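Local coordinates for protein putative trimethylamine methyltransferase (Rhizobium meliloti, PDB 4YYC) that probably transfers methyl groups, as a member of the trimethylamine methyltransferase family, at residues A[44-49]-A[380-385]. Sequence-based numbering, arbitrary orientation. Where two conformers were deposited one is given.
Sequences IQRRIR and MTLLAG
The guanidinium of Arg46 lies with one face on the backbone of Gly385, whose CA sits 3.4 Å above the guanidinium plane and over its centre. Gly385 O belongs to the same face: it comes within 3.3 Å of Arg46 NH1, but at a poor angle for a hydrogen bond. The N-H groups are used on the same chain instead, NE donating to Thr135 OG1 and NH1 to the carbonyls of Gly132 and Ala134. A bend at chi3 (-83°) turns NE out of the line of the aliphatic chain, while Arg46 CD stays 3.9 Å from Leu382 O. Gly385 forms the C-terminal Schellman motif of helix 368-383, with positive phi (78°); a CB there would come tightly against Arg46 NH2.

Beside this polar layer, Ile48 and Leu382 cross at about a right angle, Ile48 CD1 meeting Leu382 CD2 at 4.1 Å. Ile48 CG1 stands between the backbone N and the carbonyl carbon (chi1 57°), and its CD1 also approaches Leu383 CD2 at 4.2 Å. Water 1 lies between the backbones, within hydrogen-bonding distance of Arg49 O (2.9 Å) and Leu382 O (2.8 Å), though with more acceptors in reach than it has protons. The dimer interface adjoins this side: Arg49 NH1 forms a salt bridge with Glu52 of the second subunit, and Leu383 packs on Leu383 of that subunit.

An alanine in place of Arg46 would probably leave Gly385 without its flat cover and Thr135 OG1 and the Gly132 and Ala134 carbonyls without this donor. With no direct hydrogen bond between the segments, the N-terminal strand and following loop meet the helix end through the guanidinium packed face-on against the backbone, apolar contact and a shared water, while the buried arginine's directional bonds tie it to strand 134-137 and the turn before it.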
ATOM      1  N   ILE A  44     -11.529  10.877  10.034  1.00 16.95           N
ATOM      2  CA  ILE A  44     -12.015   9.608   9.498  1.00 17.12           C
ATOM      3  C   ILE A  44     -12.650   8.757  10.608  1.00 17.70           C
ATOM      4  O   ILE A  44     -12.069   8.601  11.683  1.00 16.84           O
ATOM      5  CB  ILE A  44     -10.836   8.797   8.898  1.00 16.99           C
ATOM      6  CG1 ILE A  44     -10.309   9.502   7.630  1.00 17.01           C
ATOM      7  CG2 ILE A  44     -11.262   7.383   8.628  1.00 17.47           C
ATOM      8  CD1 ILE A  44      -8.953   9.051   7.237  1.00 16.83           C
ATOM      9  N   GLN A  45     -13.820   8.184  10.308  1.00 18.43           N
ATOM     10  CA  GLN A  45     -14.407   7.150  11.151  1.00 19.69           C
ATOM     11  C   GLN A  45     -14.343   5.875  10.325  1.00 19.37           C
ATOM     12  O   GLN A  45     -15.111   5.718   9.376  1.00 19.91           O
ATOM     13  CB  GLN A  45     -15.855   7.463  11.519  1.00 21.66           C
ATOM     14  CG  GLN A  45     -15.928   8.644  12.428  1.00 23.69           C
ATOM     15  CD  GLN A  45     -17.335   8.999  12.824  1.00 26.30           C
ATOM     16  OE1 GLN A  45     -18.151   8.118  13.157  1.00 29.79           O
ATOM     17  NE2 GLN A  45     -17.631  10.290  12.841  1.00 27.98           N
ATOM     18  N   ARG A  46     -13.432   4.972  10.675  1.00 18.96           N
ATOM     19  CA  ARG A  46     -13.239   3.748   9.893  1.00 19.16           C
ATOM     20  C   ARG A  46     -14.393   2.792   9.989  1.00 20.63           C
ATOM     21  O   ARG A  46     -14.852   2.508  11.099  1.00 20.62           O
ATOM     22  CB  ARG A  46     -11.945   3.010  10.321  1.00 18.71           C
ATOM     23  CG  ARG A  46     -10.667   3.644   9.798  1.00 18.28           C
ATOM     24  CD  ARG A  46      -9.431   2.996  10.391  1.00 18.08           C
ATOM     25  NE  ARG A  46      -9.134   3.558  11.720  1.00 19.09           N
ATOM     26  CZ  ARG A  46      -9.347   2.972  12.902  1.00 19.17           C
ATOM     27  NH1 ARG A  46      -9.035   3.642  13.984  1.00 19.22           N
ATOM     28  NH2 ARG A  46      -9.855   1.747  13.022  1.00 19.96           N
ATOM     29  N   ARG A  47     -14.891   2.354   8.827  1.00 21.18           N
ATOM     30  CA  ARG A  47     -15.939   1.333   8.740  0.50 22.85           C
ATOM     31  C   ARG A  47     -15.309   0.005   8.362  1.00 22.67           C
ATOM     32  O   ARG A  47     -15.956  -1.036   8.443  1.00 24.78           O
ATOM     33  CB  ARG A  47     -16.999   1.711   7.704  0.50 24.50           C
ATOM     34  CG  ARG A  47     -17.625   3.086   7.864  0.50 25.90           C
ATOM     35  CD  ARG A  47     -18.204   3.299   9.237  0.50 27.82           C
ATOM     36  NE  ARG A  47     -18.932   4.561   9.295  0.50 30.16           N
ATOM     37  CZ  ARG A  47     -19.081   5.279  10.398  0.50 30.91           C
ATOM     38  NH1 ARG A  47     -19.751   6.415  10.353  0.50 32.24           N
ATOM     39  NH2 ARG A  47     -18.553   4.860  11.540  0.50 31.64           N
ATOM     40  N   ILE A  48     -14.058   0.041   7.934  1.00 21.22           N
ATOM     41  CA  ILE A  48     -13.294  -1.118   7.559  1.00 21.01           C
ATOM     42  C   ILE A  48     -12.610  -1.699   8.800  1.00 20.84           C
ATOM     43  O   ILE A  48     -12.497  -1.021   9.837  1.00 20.16           O
ATOM     44  CB  ILE A  48     -12.247  -0.793   6.455  1.00 20.99           C
ATOM     45  CG1 ILE A  48     -11.303   0.317   6.891  1.00 20.75           C
ATOM     46  CG2 ILE A  48     -12.961  -0.353   5.185  1.00 21.55           C
ATOM     47  CD1 ILE A  48     -10.167   0.506   5.878  1.00 20.83           C
ATOM     48  N   ARG A  49     -12.174  -2.956   8.687  1.00 21.27           N
ATOM     49  CA  ARG A  49     -11.533  -3.758   9.733  0.50 21.65           C
ATOM     50  C   ARG A  49     -10.068  -3.444   9.902  1.00 20.68           C
ATOM     51  O   ARG A  49      -9.418  -2.969   8.939  1.00 19.70           O
ATOM     52  CB  ARG A  49     -11.585  -5.257   9.358  0.50 23.18           C
ATOM     53  CG  ARG A  49     -12.961  -5.829   9.368  0.50 24.89           C
ATOM     54  CD  ARG A  49     -12.929  -7.261   8.913  0.50 26.63           C
ATOM     55  NE  ARG A  49     -14.164  -7.519   8.214  0.50 28.74           N
ATOM     56  CZ  ARG A  49     -14.663  -8.717   8.009  0.50 30.43           C
ATOM     57  NH1 ARG A  49     -14.027  -9.781   8.472  0.50 31.35           N
ATOM     58  NH2 ARG A  49     -15.797  -8.839   7.352  0.50 31.58           N
HETATM   59  N   MSE A 380      -0.373   0.674   5.337  1.00 13.55           N
HETATM   60  CA  MSE A 380      -0.309  -0.010   6.648  1.00 14.02           C
HETATM   61  C   MSE A 380      -0.944   0.865   7.693  1.00 13.66           C
HETATM   62  O   MSE A 380      -1.707   0.411   8.540  1.00 13.82           O
HETATM   63  CB  MSE A 380       1.131  -0.384   6.988  1.00 14.78           C
HETATM   64  CG  MSE A 380       1.368  -0.878   8.397  1.00 15.66           C
HETATM   65 SE   MSE A 380       1.404   0.511   9.755  1.00 17.64          SE
HETATM   66  CE  MSE A 380       3.076   1.351   9.198  1.00 17.27           C
ATOM     67  N   THR A 381      -0.705   2.175   7.608  1.00 13.46           N
ATOM     68  CA  THR A 381      -1.167   3.082   8.666  1.00 13.45           C
ATOM     69  C   THR A 381      -2.683   3.017   8.759  1.00 13.88           C
ATOM     70  O   THR A 381      -3.271   2.909   9.837  1.00 13.91           O
ATOM     71  CB  THR A 381      -0.704   4.522   8.365  1.00 13.38           C
ATOM     72  OG1 THR A 381       0.730   4.568   8.329  1.00 13.15           O
ATOM     73  CG2 THR A 381      -1.197   5.502   9.379  1.00 13.86           C
ATOM     74  N   LEU A 382      -3.336   3.024   7.598  1.00 13.92           N
ATOM     75  CA  LEU A 382      -4.801   2.976   7.599  1.00 14.76           C
ATOM     76  C   LEU A 382      -5.285   1.589   8.012  1.00 14.66           C
ATOM     77  O   LEU A 382      -6.213   1.448   8.838  1.00 14.72           O
ATOM     78  CB  LEU A 382      -5.346   3.288   6.220  1.00 16.06           C
ATOM     79  CG  LEU A 382      -6.885   3.256   6.124  1.00 17.69           C
ATOM     80  CD1 LEU A 382      -7.463   4.411   6.878  1.00 18.60           C
ATOM     81  CD2 LEU A 382      -7.353   3.244   4.687  1.00 19.21           C
ATOM     82  N   LEU A 383      -4.712   0.553   7.431  1.00 14.60           N
ATOM     83  CA  LEU A 383      -5.238  -0.794   7.655  1.00 15.21           C
ATOM     84  C   LEU A 383      -4.976  -1.293   9.063  1.00 15.29           C
ATOM     85  O   LEU A 383      -5.752  -2.102   9.592  1.00 15.03           O
ATOM     86  CB  LEU A 383      -4.665  -1.773   6.621  1.00 16.18           C
ATOM     87  CG  LEU A 383      -5.061  -1.467   5.178  1.00 16.85           C
ATOM     88  CD1 LEU A 383      -4.467  -2.518   4.294  1.00 18.08           C
ATOM     89  CD2 LEU A 383      -6.545  -1.433   5.002  1.00 17.75           C
ATOM     90  N   ALA A 384      -3.935  -0.765   9.707  1.00 14.62           N
ATOM     91  CA  ALA A 384      -3.671  -1.070  11.131  1.00 14.98           C
ATOM     92  C   ALA A 384      -4.655  -0.392  12.055  1.00 15.17           C
ATOM     93  O   ALA A 384      -4.680  -0.720  13.251  1.00 16.10           O
ATOM     94  CB  ALA A 384      -2.246  -0.638  11.491  1.00 14.78           C
ATOM     95  N   GLY A 385      -5.449   0.566  11.569  1.00 14.71           N
ATOM     96  CA  GLY A 385      -6.377   1.301  12.446  1.00 15.09           C
ATOM     97  C   GLY A 385      -5.664   2.356  13.264  1.00 14.93           C
ATOM     98  O   GLY A 385      -5.947   2.523  14.446  1.00 15.96           O
TER
HETATM   99  O   HOH W   1      -8.363  -0.285   9.216  1.00 19.79           O